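Local coordinates for Lmo2445 protein (Listeria monocytogenes EGD-e, PDB 5HZL) that is a secreted internalin-like leucine-rich-repeat protein that binds calcium ions and whose function is not yet known, at residues Pro122-Val127 / Val142-Leu147; Ile81-Trp86 / Glu98-Leu103; Pro170-Leu175 / Gln193-His198; Ile90-Asp95 / Ile113-Asp118. All blocks are in the same frame, centred on the assembly; numbering follows the deposited sequence.

Interaction 1: Pro122-Val127 / Val142-Leu147; sequences PNLTNV and VGMEGL
Leu147 reaches Leu124 and Val127 with a single methyl, CD2, which lies 3.7 Å from Leu124 CG and 3.9 Å from Val127 CG1. This is packing between successive coils of a leucine-rich repeat: residues 122-127 lead into strand 126-128, and residues 142-147 form the loop ahead of the adjoining parallel strand 149-151. The Leu124 and Leu147 side chains run alongside each other, pointing the same way, whereas Val127 meets Leu147 at a slant.

Leu124 gives a methyl, CD2, to a second neighbour. Its CG stands anti to the backbone N (chi1 -167°), and CD2 beyond it lies beside Met144, modelled as selenomethionine, 3.5 Å from SE and 3.6 Å from CG. Ile106 of strand 105-107 touches both Leu124 and Val127, while Phe116 packs on Met144.

The next layer is backbone. A type I turn from Met144 to Leu147, closed by Leu147 N donating to Met144 O (3.2 Å), sets Leu147 opposite Thr125, with their CA atoms 4.3 Å apart. Further round the loop, Gly143 N donates to Glu145 OE2 at 3.1 Å on the syn side of the carboxylate, 31° out of its plane.

Interaction 2: Ile81-Trp86 / Glu98-Leu103; sequences IELAIW and EALPAL
Leu83 and Leu103 carry the apolar part of this contact together with Leu100. Leu103 brings CD1 up to strand 82-84, 3.9 Å from Leu83 CB. Its CG is anti to the backbone N (chi1 -167°), and although the side chain leaves the backbone across the line to residues 81-83, the methyl at its end comes closer to them. Leu83 in turn presents CD2 to Leu100 CD1 at 3.9 Å, the two side chains crossing at about a right angle. Ile57 of the preceding strand 56-58 touches both Leu83 and Leu100, extending the same hydrophobic layer.

A second group consists of carbon atoms against backbone polar atoms. Leu103 CD1 is 3.6 Å from Ile81 O and likewise 3.6 Å from Leu83 N, while Ile81 CG2 rests 3.7 Å from Ala102 O at the exposed end.

Hydrogen bonds run within a segment or to other coils. In residues 98-103 a type I turn is closed by Leu103 N to Leu100 O, 3.2 Å. Ile81 and Leu83 make their backbone bonds to neighbouring coils, including Asn105, as expected for a strand inside the parallel sheet of a leucine-rich repeat.

Between the two segments themselves, therefore, cohesion comes from apolar and van der Waals packing: 236 Å² is buried, counting both sides, without directional bonds, and the three leucines are buried in the interior of the coil.

Interaction 3: Pro170-Leu175 / Gln193-His198; sequences PNLDSL and QQLGTH. With CA (calcium ion), chain F.
Asp173 O is gripped by two N-H groups, from Gly196 at 2.9 Å and from Thr197 at 3.2 Å. The Thr197 N-H arrives nearly along the C=O axis, while the Gly196 N-H comes in 23° off the carbonyl plane. The site lies at the edge of the parallel leucine-rich-repeat sheet, where strand 197-199 is the outermost strand within the chain and strand 174-176 is its neighbour. Ser174 pairs with Thr197 and Leu175 with His198, and Leu175 N donates to Thr197 O (3.2 Å), continuing the ladder from the other strand.

Where the strands begin, a calcium ion joins the two segments. Asp173 OD1 binds it at 2.6 Å and the backbone O of Gln194 at 2.4 Å. Asp173 CG is anti to the backbone N (chi1 -165°), and although the side chain sets out away from residues 193-198, the carboxylate ends near them. Gly196 N also makes a weak bond to that same OD1, which adds a little to the hold on this oxygen. The ion probably offsets the charge of the Asp173 carboxylate.

On the inner side, Leu195 reaches both Leu172 and Leu175: CD2 lies 3.8 Å from Leu172 CG and CD1 4.0 Å from Leu175 CB. Ile189 of helix 187-191 packs against Leu195 and Leu175. On the face bearing Ser174 and Thr197, the Ser174 hydroxyl OG sits 3.4 Å from Thr197 CB.

Interaction 4: Ile90-Asp95 / Ile113-Asp118; sequences IGELPD and ITVFPD
Leu93 and Phe116 both hold CG anti to the backbone N (chi1 -179° in each), and their side chains lie alongside one another, pointing the same way. Leu93 CD2 approaches the ring of Phe116 obliquely, 3.6 Å from CD1 and 3.8 Å from CE1. The pair belongs to successive coils of the leucine-rich repeat, just beyond the short two-stranded parallel sheet formed by residues 91-92 and 113-115, which is separate from the long seven-stranded one. Leu69 of helix 66-70 adjoins Leu93.

Nearer the start of the segments, Ile90 and Ile113 also lie side by side, with Ile90 CD1 4.0 Å from Ile113 CG1. On the face bearing Glu92 and Val115, the aliphatic part of the glutamate is used: Glu92 CG rests 3.7 Å from Val115 CG2.

Two backbone bonds fix the register. Gly91 pairs with Ile113 but Glu92 with Val115, a one-residue shift that defines a beta bulge. Gly91 takes up a positive phi (81°), a region that residues with a side chain seldom enter. Leu93 N donates to Val115 O at 3.1 Å, in the carbonyl plane. At the bulge, Thr114 N-H points almost straight at Gly91 O, 2.8 Å away with an angle of 170° at hydrogen, the donor standing above the carbonyl plane.

Overall arrangement
Interactions 2, 1 and 3 follow one another along the seven-stranded parallel sheet. Interactions 1 and 2 touch through Asn123 CB and Leu103 O (3.5 Å), and interactions 1 and 3 through Leu147 O and Leu172 CB (3.8 Å); interactions 2 and 3 have centres about 23 Å apart. Interaction 4 joins the two coils of interaction 2 again, at the separate two-stranded sheet. The core links it to the rest: Met144 SE lies 3.4 Å from Phe116 CE2, and Ile85 CD1 lies 3.7 Å from Ile90 CD1. Interaction 3 alone contains a calcium site; its nearest atoms lie about 11 Å from those of interaction 4. Interactions 2 and 4 lie away from the known sites.

Interaction 1: Pro122-Val127 / Val142-Leu147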
loop_
_atom_site.group_PDB
_atom_site.type_symbol
_atom_site.label_atom_id
_atom_site.label_comp_id
_atom_site.label_asym_id
_atom_site.label_seq_id
_atom_site.Cartn_x
_atom_site.Cartn_y
_atom_site.Cartn_z
ATOM N N PRO A 122 -13.200 13.036 6.634
ATOM C CA PRO A 122 -12.752 13.866 7.759
ATOM C C PRO A 122 -12.471 13.118 9.058
ATOM O O PRO A 122 -11.481 13.406 9.733
ATOM C CB PRO A 122 -13.941 14.814 7.992
ATOM C CG PRO A 122 -14.688 14.834 6.714
ATOM C CD PRO A 122 -14.509 13.476 6.109
ATOM N N ASN A 123 -13.339 12.164 9.382
ATOM C CA ASN A 123 -13.255 11.393 10.616
ATOM C C ASN A 123 -12.404 10.137 10.558
ATOM O O ASN A 123 -12.300 9.431 11.560
ATOM C CB ASN A 123 -14.672 11.009 11.032
ATOM C CG ASN A 123 -15.583 12.210 11.187
ATOM O OD1 ASN A 123 -15.130 13.343 11.291
ATOM N ND2 ASN A 123 -16.875 11.962 11.215
ATOM N N LEU A 124 -11.791 9.856 9.413
ATOM C CA LEU A 124 -10.979 8.653 9.280
ATOM C C LEU A 124 -9.784 8.735 10.242
ATOM O O LEU A 124 -8.999 9.680 10.205
ATOM C CB LEU A 124 -10.533 8.425 7.824
ATOM C CG LEU A 124 -9.952 7.037 7.525
ATOM C CD1 LEU A 124 -10.985 5.951 7.782
ATOM C CD2 LEU A 124 -9.465 6.944 6.090
ATOM N N THR A 125 -9.680 7.726 11.094
ATOM C CA THR A 125 -8.661 7.616 12.129
ATOM C C THR A 125 -7.702 6.443 11.933
ATOM O O THR A 125 -6.522 6.539 12.298
ATOM C CB THR A 125 -9.397 7.505 13.497
ATOM O OG1 THR A 125 -9.949 8.784 13.803
ATOM C CG2 THR A 125 -8.487 7.112 14.665
ATOM N N ASN A 126 -8.203 5.349 11.367
ATOM C CA ASN A 126 -7.401 4.166 11.172
ATOM C C ASN A 126 -7.659 3.502 9.838
ATOM O O ASN A 126 -8.781 3.455 9.387
ATOM C CB ASN A 126 -7.747 3.178 12.272
ATOM C CG ASN A 126 -6.974 1.886 12.153
ATOM O OD1 ASN A 126 -5.760 1.878 12.059
ATOM N ND2 ASN A 126 -7.683 0.784 12.150
ATOM N N VAL A 127 -6.621 2.953 9.225
ATOM C CA VAL A 127 -6.756 2.286 7.939
ATOM C C VAL A 127 -5.790 1.090 7.893
ATOM O O VAL A 127 -4.613 1.264 8.126
ATOM C CB VAL A 127 -6.539 3.314 6.787
ATOM C CG1 VAL A 127 -5.139 3.920 6.802
ATOM C CG2 VAL A 127 -6.797 2.695 5.432
ATOM N N VAL A 142 -4.895 12.087 0.542
ATOM C CA VAL A 142 -5.426 13.455 0.495
ATOM C C VAL A 142 -6.918 13.310 0.803
ATOM O O VAL A 142 -7.606 12.477 0.205
ATOM C CB VAL A 142 -5.165 14.206 -0.843
ATOM C CG1 VAL A 142 -5.837 15.577 -0.837
ATOM C CG2 VAL A 142 -3.666 14.359 -1.098
ATOM N N GLY A 143 -7.383 14.124 1.749
ATOM C CA GLY A 143 -8.761 14.096 2.239
ATOM C C GLY A 143 -8.875 13.359 3.579
ATOM O O GLY A 143 -9.916 13.435 4.231
HETATM N N MSE A 144 -7.800 12.674 3.996
HETATM C CA MSE A 144 -7.748 11.896 5.243
HETATM C C MSE A 144 -6.712 12.462 6.194
HETATM O O MSE A 144 -5.971 11.729 6.846
HETATM C CB MSE A 144 -7.420 10.464 4.805
HETATM C CG MSE A 144 -8.610 9.855 4.068
HETATM SE SE MSE A 144 -8.142 8.192 3.132
HETATM C CE MSE A 144 -7.848 8.881 1.315
ATOM N N GLU A 145 -6.675 13.787 6.301
ATOM C CA GLU A 145 -5.714 14.486 7.164
ATOM C C GLU A 145 -5.770 14.130 8.659
ATOM O O GLU A 145 -4.824 14.405 9.395
ATOM C CB GLU A 145 -5.822 16.010 6.989
ATOM C CG GLU A 145 -5.341 16.573 5.636
ATOM C CD GLU A 145 -6.218 16.253 4.419
ATOM O OE1 GLU A 145 -7.460 16.113 4.563
ATOM O OE2 GLU A 145 -5.656 16.181 3.296
ATOM N N GLY A 146 -6.860 13.512 9.098
ATOM C CA GLY A 146 -7.029 13.123 10.494
ATOM C C GLY A 146 -6.487 11.765 10.890
ATOM O O GLY A 146 -6.572 11.410 12.060
ATOM N N LEU A 147 -5.931 11.011 9.935
ATOM C CA LEU A 147 -5.377 9.681 10.220
ATOM C C LEU A 147 -4.378 9.608 11.380
ATOM O O LEU A 147 -3.481 10.451 11.499
ATOM C CB LEU A 147 -4.736 9.078 8.968
ATOM C CG LEU A 147 -5.675 8.504 7.900
ATOM C CD1 LEU A 147 -4.939 8.215 6.598
ATOM C CD2 LEU A 147 -6.378 7.246 8.411
#

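Interaction 2: Ile81-Trp86 / Glu98-Leu103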
loop_
_atom_site.group_PDB
_atom_site.type_symbol
_atom_site.label_atom_id
_atom_site.label_comp_id
_atom_site.label_asym_id
_atom_site.label_seq_id
_atom_site.Cartn_x
_atom_site.Cartn_y
_atom_site.Cartn_z
ATOM N N ILE A 81 -19.418 3.896 11.044
ATOM C CA ILE A 81 -18.061 4.330 11.380
ATOM C C ILE A 81 -16.983 3.339 10.956
ATOM O O ILE A 81 -15.812 3.671 11.042
ATOM C CB ILE A 81 -17.881 4.683 12.885
ATOM C CG1 ILE A 81 -18.038 3.461 13.806
ATOM C CG2 ILE A 81 -18.843 5.795 13.280
ATOM C CD1 ILE A 81 -17.706 3.753 15.259
ATOM N N GLU A 82 -17.370 2.156 10.492
ATOM C CA GLU A 82 -16.417 1.133 10.086
ATOM C C GLU A 82 -16.781 0.461 8.773
ATOM O O GLU A 82 -17.924 0.095 8.557
ATOM C CB GLU A 82 -16.355 0.062 11.177
ATOM C CG GLU A 82 -15.502 -1.166 10.858
ATOM C CD GLU A 82 -15.529 -2.219 11.969
ATOM O OE1 GLU A 82 -15.931 -3.372 11.668
ATOM O OE2 GLU A 82 -15.202 -1.899 13.140
ATOM N N LEU A 83 -15.786 0.287 7.910
ATOM C CA LEU A 83 -15.936 -0.398 6.632
ATOM C C LEU A 83 -15.045 -1.652 6.685
ATOM O O LEU A 83 -13.823 -1.529 6.780
ATOM C CB LEU A 83 -15.488 0.496 5.483
ATOM C CG LEU A 83 -15.533 -0.158 4.101
ATOM C CD1 LEU A 83 -16.928 -0.682 3.781
ATOM C CD2 LEU A 83 -15.059 0.829 3.049
ATOM N N ALA A 84 -15.655 -2.832 6.629
ATOM C CA ALA A 84 -14.955 -4.114 6.660
ATOM C C ALA A 84 -15.012 -4.763 5.265
ATOM O O ALA A 84 -16.054 -5.319 4.882
ATOM C CB ALA A 84 -15.607 -5.021 7.690
ATOM N N ILE A 85 -13.910 -4.688 4.515
ATOM C CA ILE A 85 -13.845 -5.244 3.159
ATOM C C ILE A 85 -12.657 -6.173 2.913
ATOM O O ILE A 85 -12.248 -6.373 1.773
ATOM C CB ILE A 85 -13.851 -4.119 2.087
ATOM C CG1 ILE A 85 -12.719 -3.126 2.337
ATOM C CG2 ILE A 85 -15.185 -3.388 2.075
ATOM C CD1 ILE A 85 -12.623 -2.023 1.311
ATOM N N TRP A 86 -12.136 -6.774 3.973
ATOM C CA TRP A 86 -10.994 -7.684 3.848
ATOM C C TRP A 86 -11.334 -9.001 3.141
ATOM O O TRP A 86 -12.458 -9.451 3.204
ATOM C CB TRP A 86 -10.336 -7.929 5.216
ATOM C CG TRP A 86 -11.248 -8.289 6.367
ATOM C CD1 TRP A 86 -11.836 -7.421 7.239
ATOM C CD2 TRP A 86 -11.635 -9.599 6.788
ATOM N NE1 TRP A 86 -12.584 -8.105 8.163
ATOM C CE2 TRP A 86 -12.475 -9.443 7.919
ATOM C CE3 TRP A 86 -11.366 -10.887 6.318
ATOM C CZ2 TRP A 86 -13.045 -10.531 8.594
ATOM C CZ3 TRP A 86 -11.938 -11.984 6.992
ATOM C CH2 TRP A 86 -12.768 -11.793 8.117
ATOM N N GLU A 98 -19.129 9.640 -0.207
ATOM C CA GLU A 98 -20.517 10.061 -0.418
ATOM C C GLU A 98 -21.418 9.168 0.477
ATOM O O GLU A 98 -22.321 9.646 1.163
ATOM C CB GLU A 98 -20.871 9.885 -1.916
ATOM C CG GLU A 98 -22.063 10.676 -2.455
ATOM C CD GLU A 98 -21.796 12.189 -2.595
ATOM O OE1 GLU A 98 -20.661 12.652 -2.298
ATOM O OE2 GLU A 98 -22.733 12.923 -3.023
ATOM N N ALA A 99 -21.125 7.873 0.471
ATOM C CA ALA A 99 -21.873 6.880 1.245
ATOM C C ALA A 99 -21.452 6.715 2.697
ATOM O O ALA A 99 -22.253 6.275 3.526
ATOM C CB ALA A 99 -21.768 5.522 0.563
ATOM N N LEU A 100 -20.213 7.066 3.004
ATOM C CA LEU A 100 -19.695 6.881 4.348
ATOM C C LEU A 100 -19.126 8.166 4.950
ATOM O O LEU A 100 -17.943 8.240 5.276
ATOM C CB LEU A 100 -18.632 5.784 4.286
ATOM C CG LEU A 100 -19.089 4.463 3.658
ATOM C CD1 LEU A 100 -17.894 3.542 3.468
ATOM C CD2 LEU A 100 -20.170 3.797 4.493
ATOM N N PRO A 101 -19.983 9.175 5.144
ATOM C CA PRO A 101 -19.506 10.444 5.704
ATOM C C PRO A 101 -18.941 10.357 7.136
ATOM O O PRO A 101 -18.083 11.155 7.488
ATOM C CB PRO A 101 -20.757 11.323 5.678
ATOM C CG PRO A 101 -21.881 10.355 5.822
ATOM C CD PRO A 101 -21.457 9.126 5.072
ATOM N N ALA A 102 -19.398 9.395 7.936
ATOM C CA ALA A 102 -18.938 9.229 9.322
ATOM C C ALA A 102 -17.813 8.198 9.497
ATOM O O ALA A 102 -17.435 7.873 10.628
ATOM C CB ALA A 102 -20.126 8.829 10.182
ATOM N N LEU A 103 -17.259 7.714 8.387
ATOM C CA LEU A 103 -16.231 6.680 8.435
ATOM C C LEU A 103 -15.017 7.045 9.294
ATOM O O LEU A 103 -14.442 8.120 9.136
ATOM C CB LEU A 103 -15.790 6.325 7.017
ATOM C CG LEU A 103 -14.955 5.051 6.880
ATOM C CD1 LEU A 103 -15.695 3.843 7.450
ATOM C CD2 LEU A 103 -14.620 4.832 5.412
#

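Interaction 3: Pro170-Leu175 / Gln193-His198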
loop_
_atom_site.group_PDB
_atom_site.type_symbol
_atom_site.label_atom_id
_atom_site.label_comp_id
_atom_site.label_asym_id
_atom_site.label_seq_id
_atom_site.Cartn_x
_atom_site.Cartn_y
_atom_site.Cartn_z
ATOM N N PRO A 170 -1.110 15.689 10.767
ATOM C CA PRO A 170 -0.566 16.067 12.086
ATOM C C PRO A 170 -0.766 15.131 13.278
ATOM O O PRO A 170 -0.081 15.303 14.287
ATOM C CB PRO A 170 -1.212 17.438 12.360
ATOM C CG PRO A 170 -2.442 17.463 11.543
ATOM C CD PRO A 170 -2.147 16.647 10.324
ATOM N N ASN A 171 -1.673 14.163 13.182
ATOM C CA ASN A 171 -1.909 13.240 14.305
ATOM C C ASN A 171 -1.418 11.829 14.077
ATOM O O ASN A 171 -1.531 10.996 14.976
ATOM C CB ASN A 171 -3.389 13.266 14.690
ATOM C CG ASN A 171 -3.814 14.623 15.207
ATOM O OD1 ASN A 171 -3.054 15.300 15.902
ATOM N ND2 ASN A 171 -5.026 15.026 14.883
ATOM N N LEU A 172 -0.854 11.579 12.892
ATOM C CA LEU A 172 -0.329 10.272 12.527
ATOM C C LEU A 172 0.670 9.859 13.595
ATOM O O LEU A 172 1.615 10.603 13.884
ATOM C CB LEU A 172 0.337 10.334 11.148
ATOM C CG LEU A 172 0.885 9.037 10.543
ATOM C CD1 LEU A 172 -0.199 7.983 10.408
ATOM C CD2 LEU A 172 1.508 9.332 9.190
ATOM N N ASP A 173 0.431 8.693 14.193
ATOM C CA ASP A 173 1.276 8.180 15.266
ATOM C C ASP A 173 1.809 6.770 15.012
ATOM O O ASP A 173 2.685 6.308 15.751
ATOM C CB ASP A 173 0.472 8.167 16.570
ATOM C CG ASP A 173 1.346 7.994 17.799
ATOM O OD1 ASP A 173 2.301 8.795 17.982
ATOM O OD2 ASP A 173 1.052 7.087 18.601
ATOM N N SER A 174 1.274 6.081 14.005
ATOM C CA SER A 174 1.729 4.728 13.678
ATOM C C SER A 174 1.724 4.527 12.162
ATOM O O SER A 174 0.704 4.730 11.515
ATOM C CB SER A 174 0.856 3.684 14.369
ATOM O OG SER A 174 1.356 2.376 14.136
ATOM N N LEU A 175 2.869 4.126 11.613
ATOM C CA LEU A 175 3.019 3.911 10.173
ATOM C C LEU A 175 3.792 2.614 9.951
ATOM O O LEU A 175 5.003 2.582 10.129
ATOM C CB LEU A 175 3.752 5.109 9.546
ATOM C CG LEU A 175 4.049 5.085 8.049
ATOM C CD1 LEU A 175 2.752 5.025 7.266
ATOM C CD2 LEU A 175 4.862 6.306 7.655
ATOM N N GLN A 193 9.852 12.568 14.299
ATOM C CA GLN A 193 9.599 12.043 15.657
ATOM C C GLN A 193 8.111 12.004 16.125
ATOM O O GLN A 193 7.850 11.780 17.310
ATOM C CB GLN A 193 10.529 12.699 16.697
ATOM C CG GLN A 193 12.000 12.405 16.426
ATOM C CD GLN A 193 12.957 13.070 17.411
ATOM O OE1 GLN A 193 13.906 12.440 17.863
ATOM N NE2 GLN A 193 12.703 14.334 17.763
ATOM N N GLN A 194 7.149 12.199 15.213
ATOM C CA GLN A 194 5.720 12.121 15.580
ATOM C C GLN A 194 5.309 10.691 15.915
ATOM O O GLN A 194 4.525 10.441 16.843
ATOM C CB GLN A 194 4.778 12.482 14.421
ATOM C CG GLN A 194 4.825 13.870 13.816
ATOM C CD GLN A 194 3.717 14.061 12.774
ATOM O OE1 GLN A 194 2.799 13.231 12.646
ATOM N NE2 GLN A 194 3.784 15.165 12.036
ATOM N N LEU A 195 5.843 9.777 15.108
ATOM C CA LEU A 195 5.533 8.364 15.175
ATOM C C LEU A 195 6.050 7.610 16.391
ATOM O O LEU A 195 7.258 7.471 16.573
ATOM C CB LEU A 195 6.082 7.665 13.920
ATOM C CG LEU A 195 5.698 8.228 12.552
ATOM C CD1 LEU A 195 6.433 7.448 11.476
ATOM C CD2 LEU A 195 4.193 8.213 12.323
ATOM N N GLY A 196 5.112 7.112 17.201
ATOM C CA GLY A 196 5.425 6.305 18.378
ATOM C C GLY A 196 5.617 4.838 17.975
ATOM O O GLY A 196 6.170 4.052 18.744
ATOM N N THR A 197 5.151 4.475 16.777
ATOM C CA THR A 197 5.266 3.122 16.241
ATOM C C THR A 197 5.617 3.238 14.753
ATOM O O THR A 197 4.981 3.991 14.017
ATOM C CB THR A 197 3.928 2.354 16.387
ATOM O OG1 THR A 197 3.543 2.296 17.765
ATOM C CG2 THR A 197 4.032 0.923 15.842
ATOM N N HIS A 198 6.619 2.494 14.304
ATOM C CA HIS A 198 7.027 2.544 12.905
ATOM C C HIS A 198 7.826 1.299 12.507
ATOM O O HIS A 198 8.534 0.695 13.314
ATOM C CB HIS A 198 7.870 3.802 12.636
ATOM C CG HIS A 198 9.165 3.830 13.392
ATOM N ND1 HIS A 198 9.270 4.321 14.681
ATOM C CD2 HIS A 198 10.405 3.406 13.048
ATOM C CE1 HIS A 198 10.519 4.203 15.094
ATOM N NE2 HIS A 198 11.226 3.649 14.123
HETATM CA CA CA F . 3.119 11.176 18.621
#

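Interaction 4: Ile90-Asp95 / Ile113-Asp118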
loop_
_atom_site.group_PDB
_atom_site.type_symbol
_atom_site.label_atom_id
_atom_site.label_comp_id
_atom_site.label_asym_id
_atom_site.label_seq_id
_atom_site.Cartn_x
_atom_site.Cartn_y
_atom_site.Cartn_z
ATOM N N ILE A 90 -10.826 -6.587 -4.995
ATOM C CA ILE A 90 -11.125 -5.208 -5.366
ATOM C C ILE A 90 -10.514 -4.540 -6.587
ATOM O O ILE A 90 -11.261 -4.077 -7.440
ATOM C CB ILE A 90 -10.970 -4.308 -4.088
ATOM C CG1 ILE A 90 -12.018 -4.753 -3.052
ATOM C CG2 ILE A 90 -11.127 -2.818 -4.386
ATOM C CD1 ILE A 90 -11.912 -4.072 -1.699
ATOM N N GLY A 91 -9.197 -4.458 -6.670
ATOM C CA GLY A 91 -8.562 -3.746 -7.778
ATOM C C GLY A 91 -8.635 -2.271 -7.395
ATOM O O GLY A 91 -8.168 -1.907 -6.315
ATOM N N GLU A 92 -9.221 -1.423 -8.245
ATOM C CA GLU A 92 -9.347 0.015 -7.938
ATOM C C GLU A 92 -10.518 0.245 -7.012
ATOM O O GLU A 92 -11.656 0.025 -7.398
ATOM C CB GLU A 92 -9.470 0.852 -9.211
ATOM C CG GLU A 92 -8.164 0.815 -9.997
ATOM C CD GLU A 92 -8.135 1.607 -11.287
ATOM O OE1 GLU A 92 -9.195 2.040 -11.790
ATOM O OE2 GLU A 92 -7.018 1.775 -11.808
ATOM N N LEU A 93 -10.232 0.662 -5.777
ATOM C CA LEU A 93 -11.280 0.925 -4.778
ATOM C C LEU A 93 -11.981 2.253 -5.092
ATOM O O LEU A 93 -11.313 3.270 -5.257
ATOM C CB LEU A 93 -10.678 1.018 -3.367
ATOM C CG LEU A 93 -11.654 1.266 -2.203
ATOM C CD1 LEU A 93 -12.506 0.037 -1.889
ATOM C CD2 LEU A 93 -10.899 1.671 -0.954
ATOM N N PRO A 94 -13.320 2.263 -5.151
ATOM C CA PRO A 94 -13.951 3.552 -5.438
ATOM C C PRO A 94 -13.904 4.528 -4.246
ATOM O O PRO A 94 -13.525 4.162 -3.115
ATOM C CB PRO A 94 -15.400 3.161 -5.735
ATOM C CG PRO A 94 -15.628 1.970 -4.853
ATOM C CD PRO A 94 -14.322 1.220 -4.845
ATOM N N ASP A 95 -14.278 5.770 -4.539
ATOM C CA ASP A 95 -14.359 6.849 -3.560
ATOM C C ASP A 95 -15.744 6.682 -2.915
ATOM O O ASP A 95 -16.762 6.984 -3.547
ATOM C CB ASP A 95 -14.201 8.198 -4.287
ATOM C CG ASP A 95 -14.361 9.418 -3.374
ATOM O OD1 ASP A 95 -14.963 9.308 -2.284
ATOM O OD2 ASP A 95 -13.894 10.509 -3.786
ATOM N N ILE A 113 -6.514 -4.852 -3.306
ATOM C CA ILE A 113 -6.651 -3.449 -3.694
ATOM C C ILE A 113 -5.363 -3.001 -4.403
ATOM O O ILE A 113 -4.273 -3.178 -3.880
ATOM C CB ILE A 113 -6.844 -2.517 -2.463
ATOM C CG1 ILE A 113 -8.074 -2.944 -1.667
ATOM C CG2 ILE A 113 -6.952 -1.044 -2.891
ATOM C CD1 ILE A 113 -8.359 -2.115 -0.434
ATOM N N THR A 114 -5.513 -2.399 -5.573
ATOM C CA THR A 114 -4.402 -1.906 -6.366
ATOM C C THR A 114 -4.303 -0.391 -6.309
ATOM O O THR A 114 -3.244 0.153 -6.613
ATOM C CB THR A 114 -4.533 -2.342 -7.841
ATOM O OG1 THR A 114 -5.738 -1.799 -8.424
ATOM C CG2 THR A 114 -4.536 -3.869 -7.939
ATOM N N VAL A 115 -5.393 0.289 -5.946
ATOM C CA VAL A 115 -5.417 1.758 -5.849
ATOM C C VAL A 115 -6.349 2.164 -4.730
ATOM O O VAL A 115 -7.521 1.753 -4.717
ATOM C CB VAL A 115 -5.987 2.434 -7.132
ATOM C CG1 VAL A 115 -6.154 3.947 -6.959
ATOM C CG2 VAL A 115 -5.123 2.132 -8.340
ATOM N N PHE A 116 -5.833 2.983 -3.815
ATOM C CA PHE A 116 -6.611 3.517 -2.707
ATOM C C PHE A 116 -6.645 5.016 -3.008
ATOM O O PHE A 116 -5.701 5.723 -2.688
ATOM C CB PHE A 116 -5.944 3.187 -1.378
ATOM C CG PHE A 116 -6.701 3.694 -0.194
ATOM C CD1 PHE A 116 -7.790 2.977 0.316
ATOM C CD2 PHE A 116 -6.343 4.892 0.407
ATOM C CE1 PHE A 116 -8.501 3.456 1.409
ATOM C CE2 PHE A 116 -7.047 5.370 1.497
ATOM C CZ PHE A 116 -8.130 4.655 2.000
ATOM N N PRO A 117 -7.749 5.513 -3.607
ATOM C CA PRO A 117 -7.800 6.926 -4.013
ATOM C C PRO A 117 -7.920 7.960 -2.901
ATOM O O PRO A 117 -8.298 7.643 -1.758
ATOM C CB PRO A 117 -9.069 6.988 -4.875
ATOM C CG PRO A 117 -9.983 6.017 -4.203
ATOM C CD PRO A 117 -9.097 4.906 -3.661
ATOM N N ASP A 118 -7.572 9.189 -3.274
ATOM C CA ASP A 118 -7.667 10.331 -2.395
ATOM C C ASP A 118 -9.180 10.525 -2.275
ATOM O O ASP A 118 -9.907 10.565 -3.279
ATOM C CB ASP A 118 -6.942 11.553 -2.982
ATOM C CG ASP A 118 -5.400 11.359 -3.076
ATOM O OD1 ASP A 118 -4.798 10.577 -2.290
ATOM O OD2 ASP A 118 -4.776 12.026 -3.932
#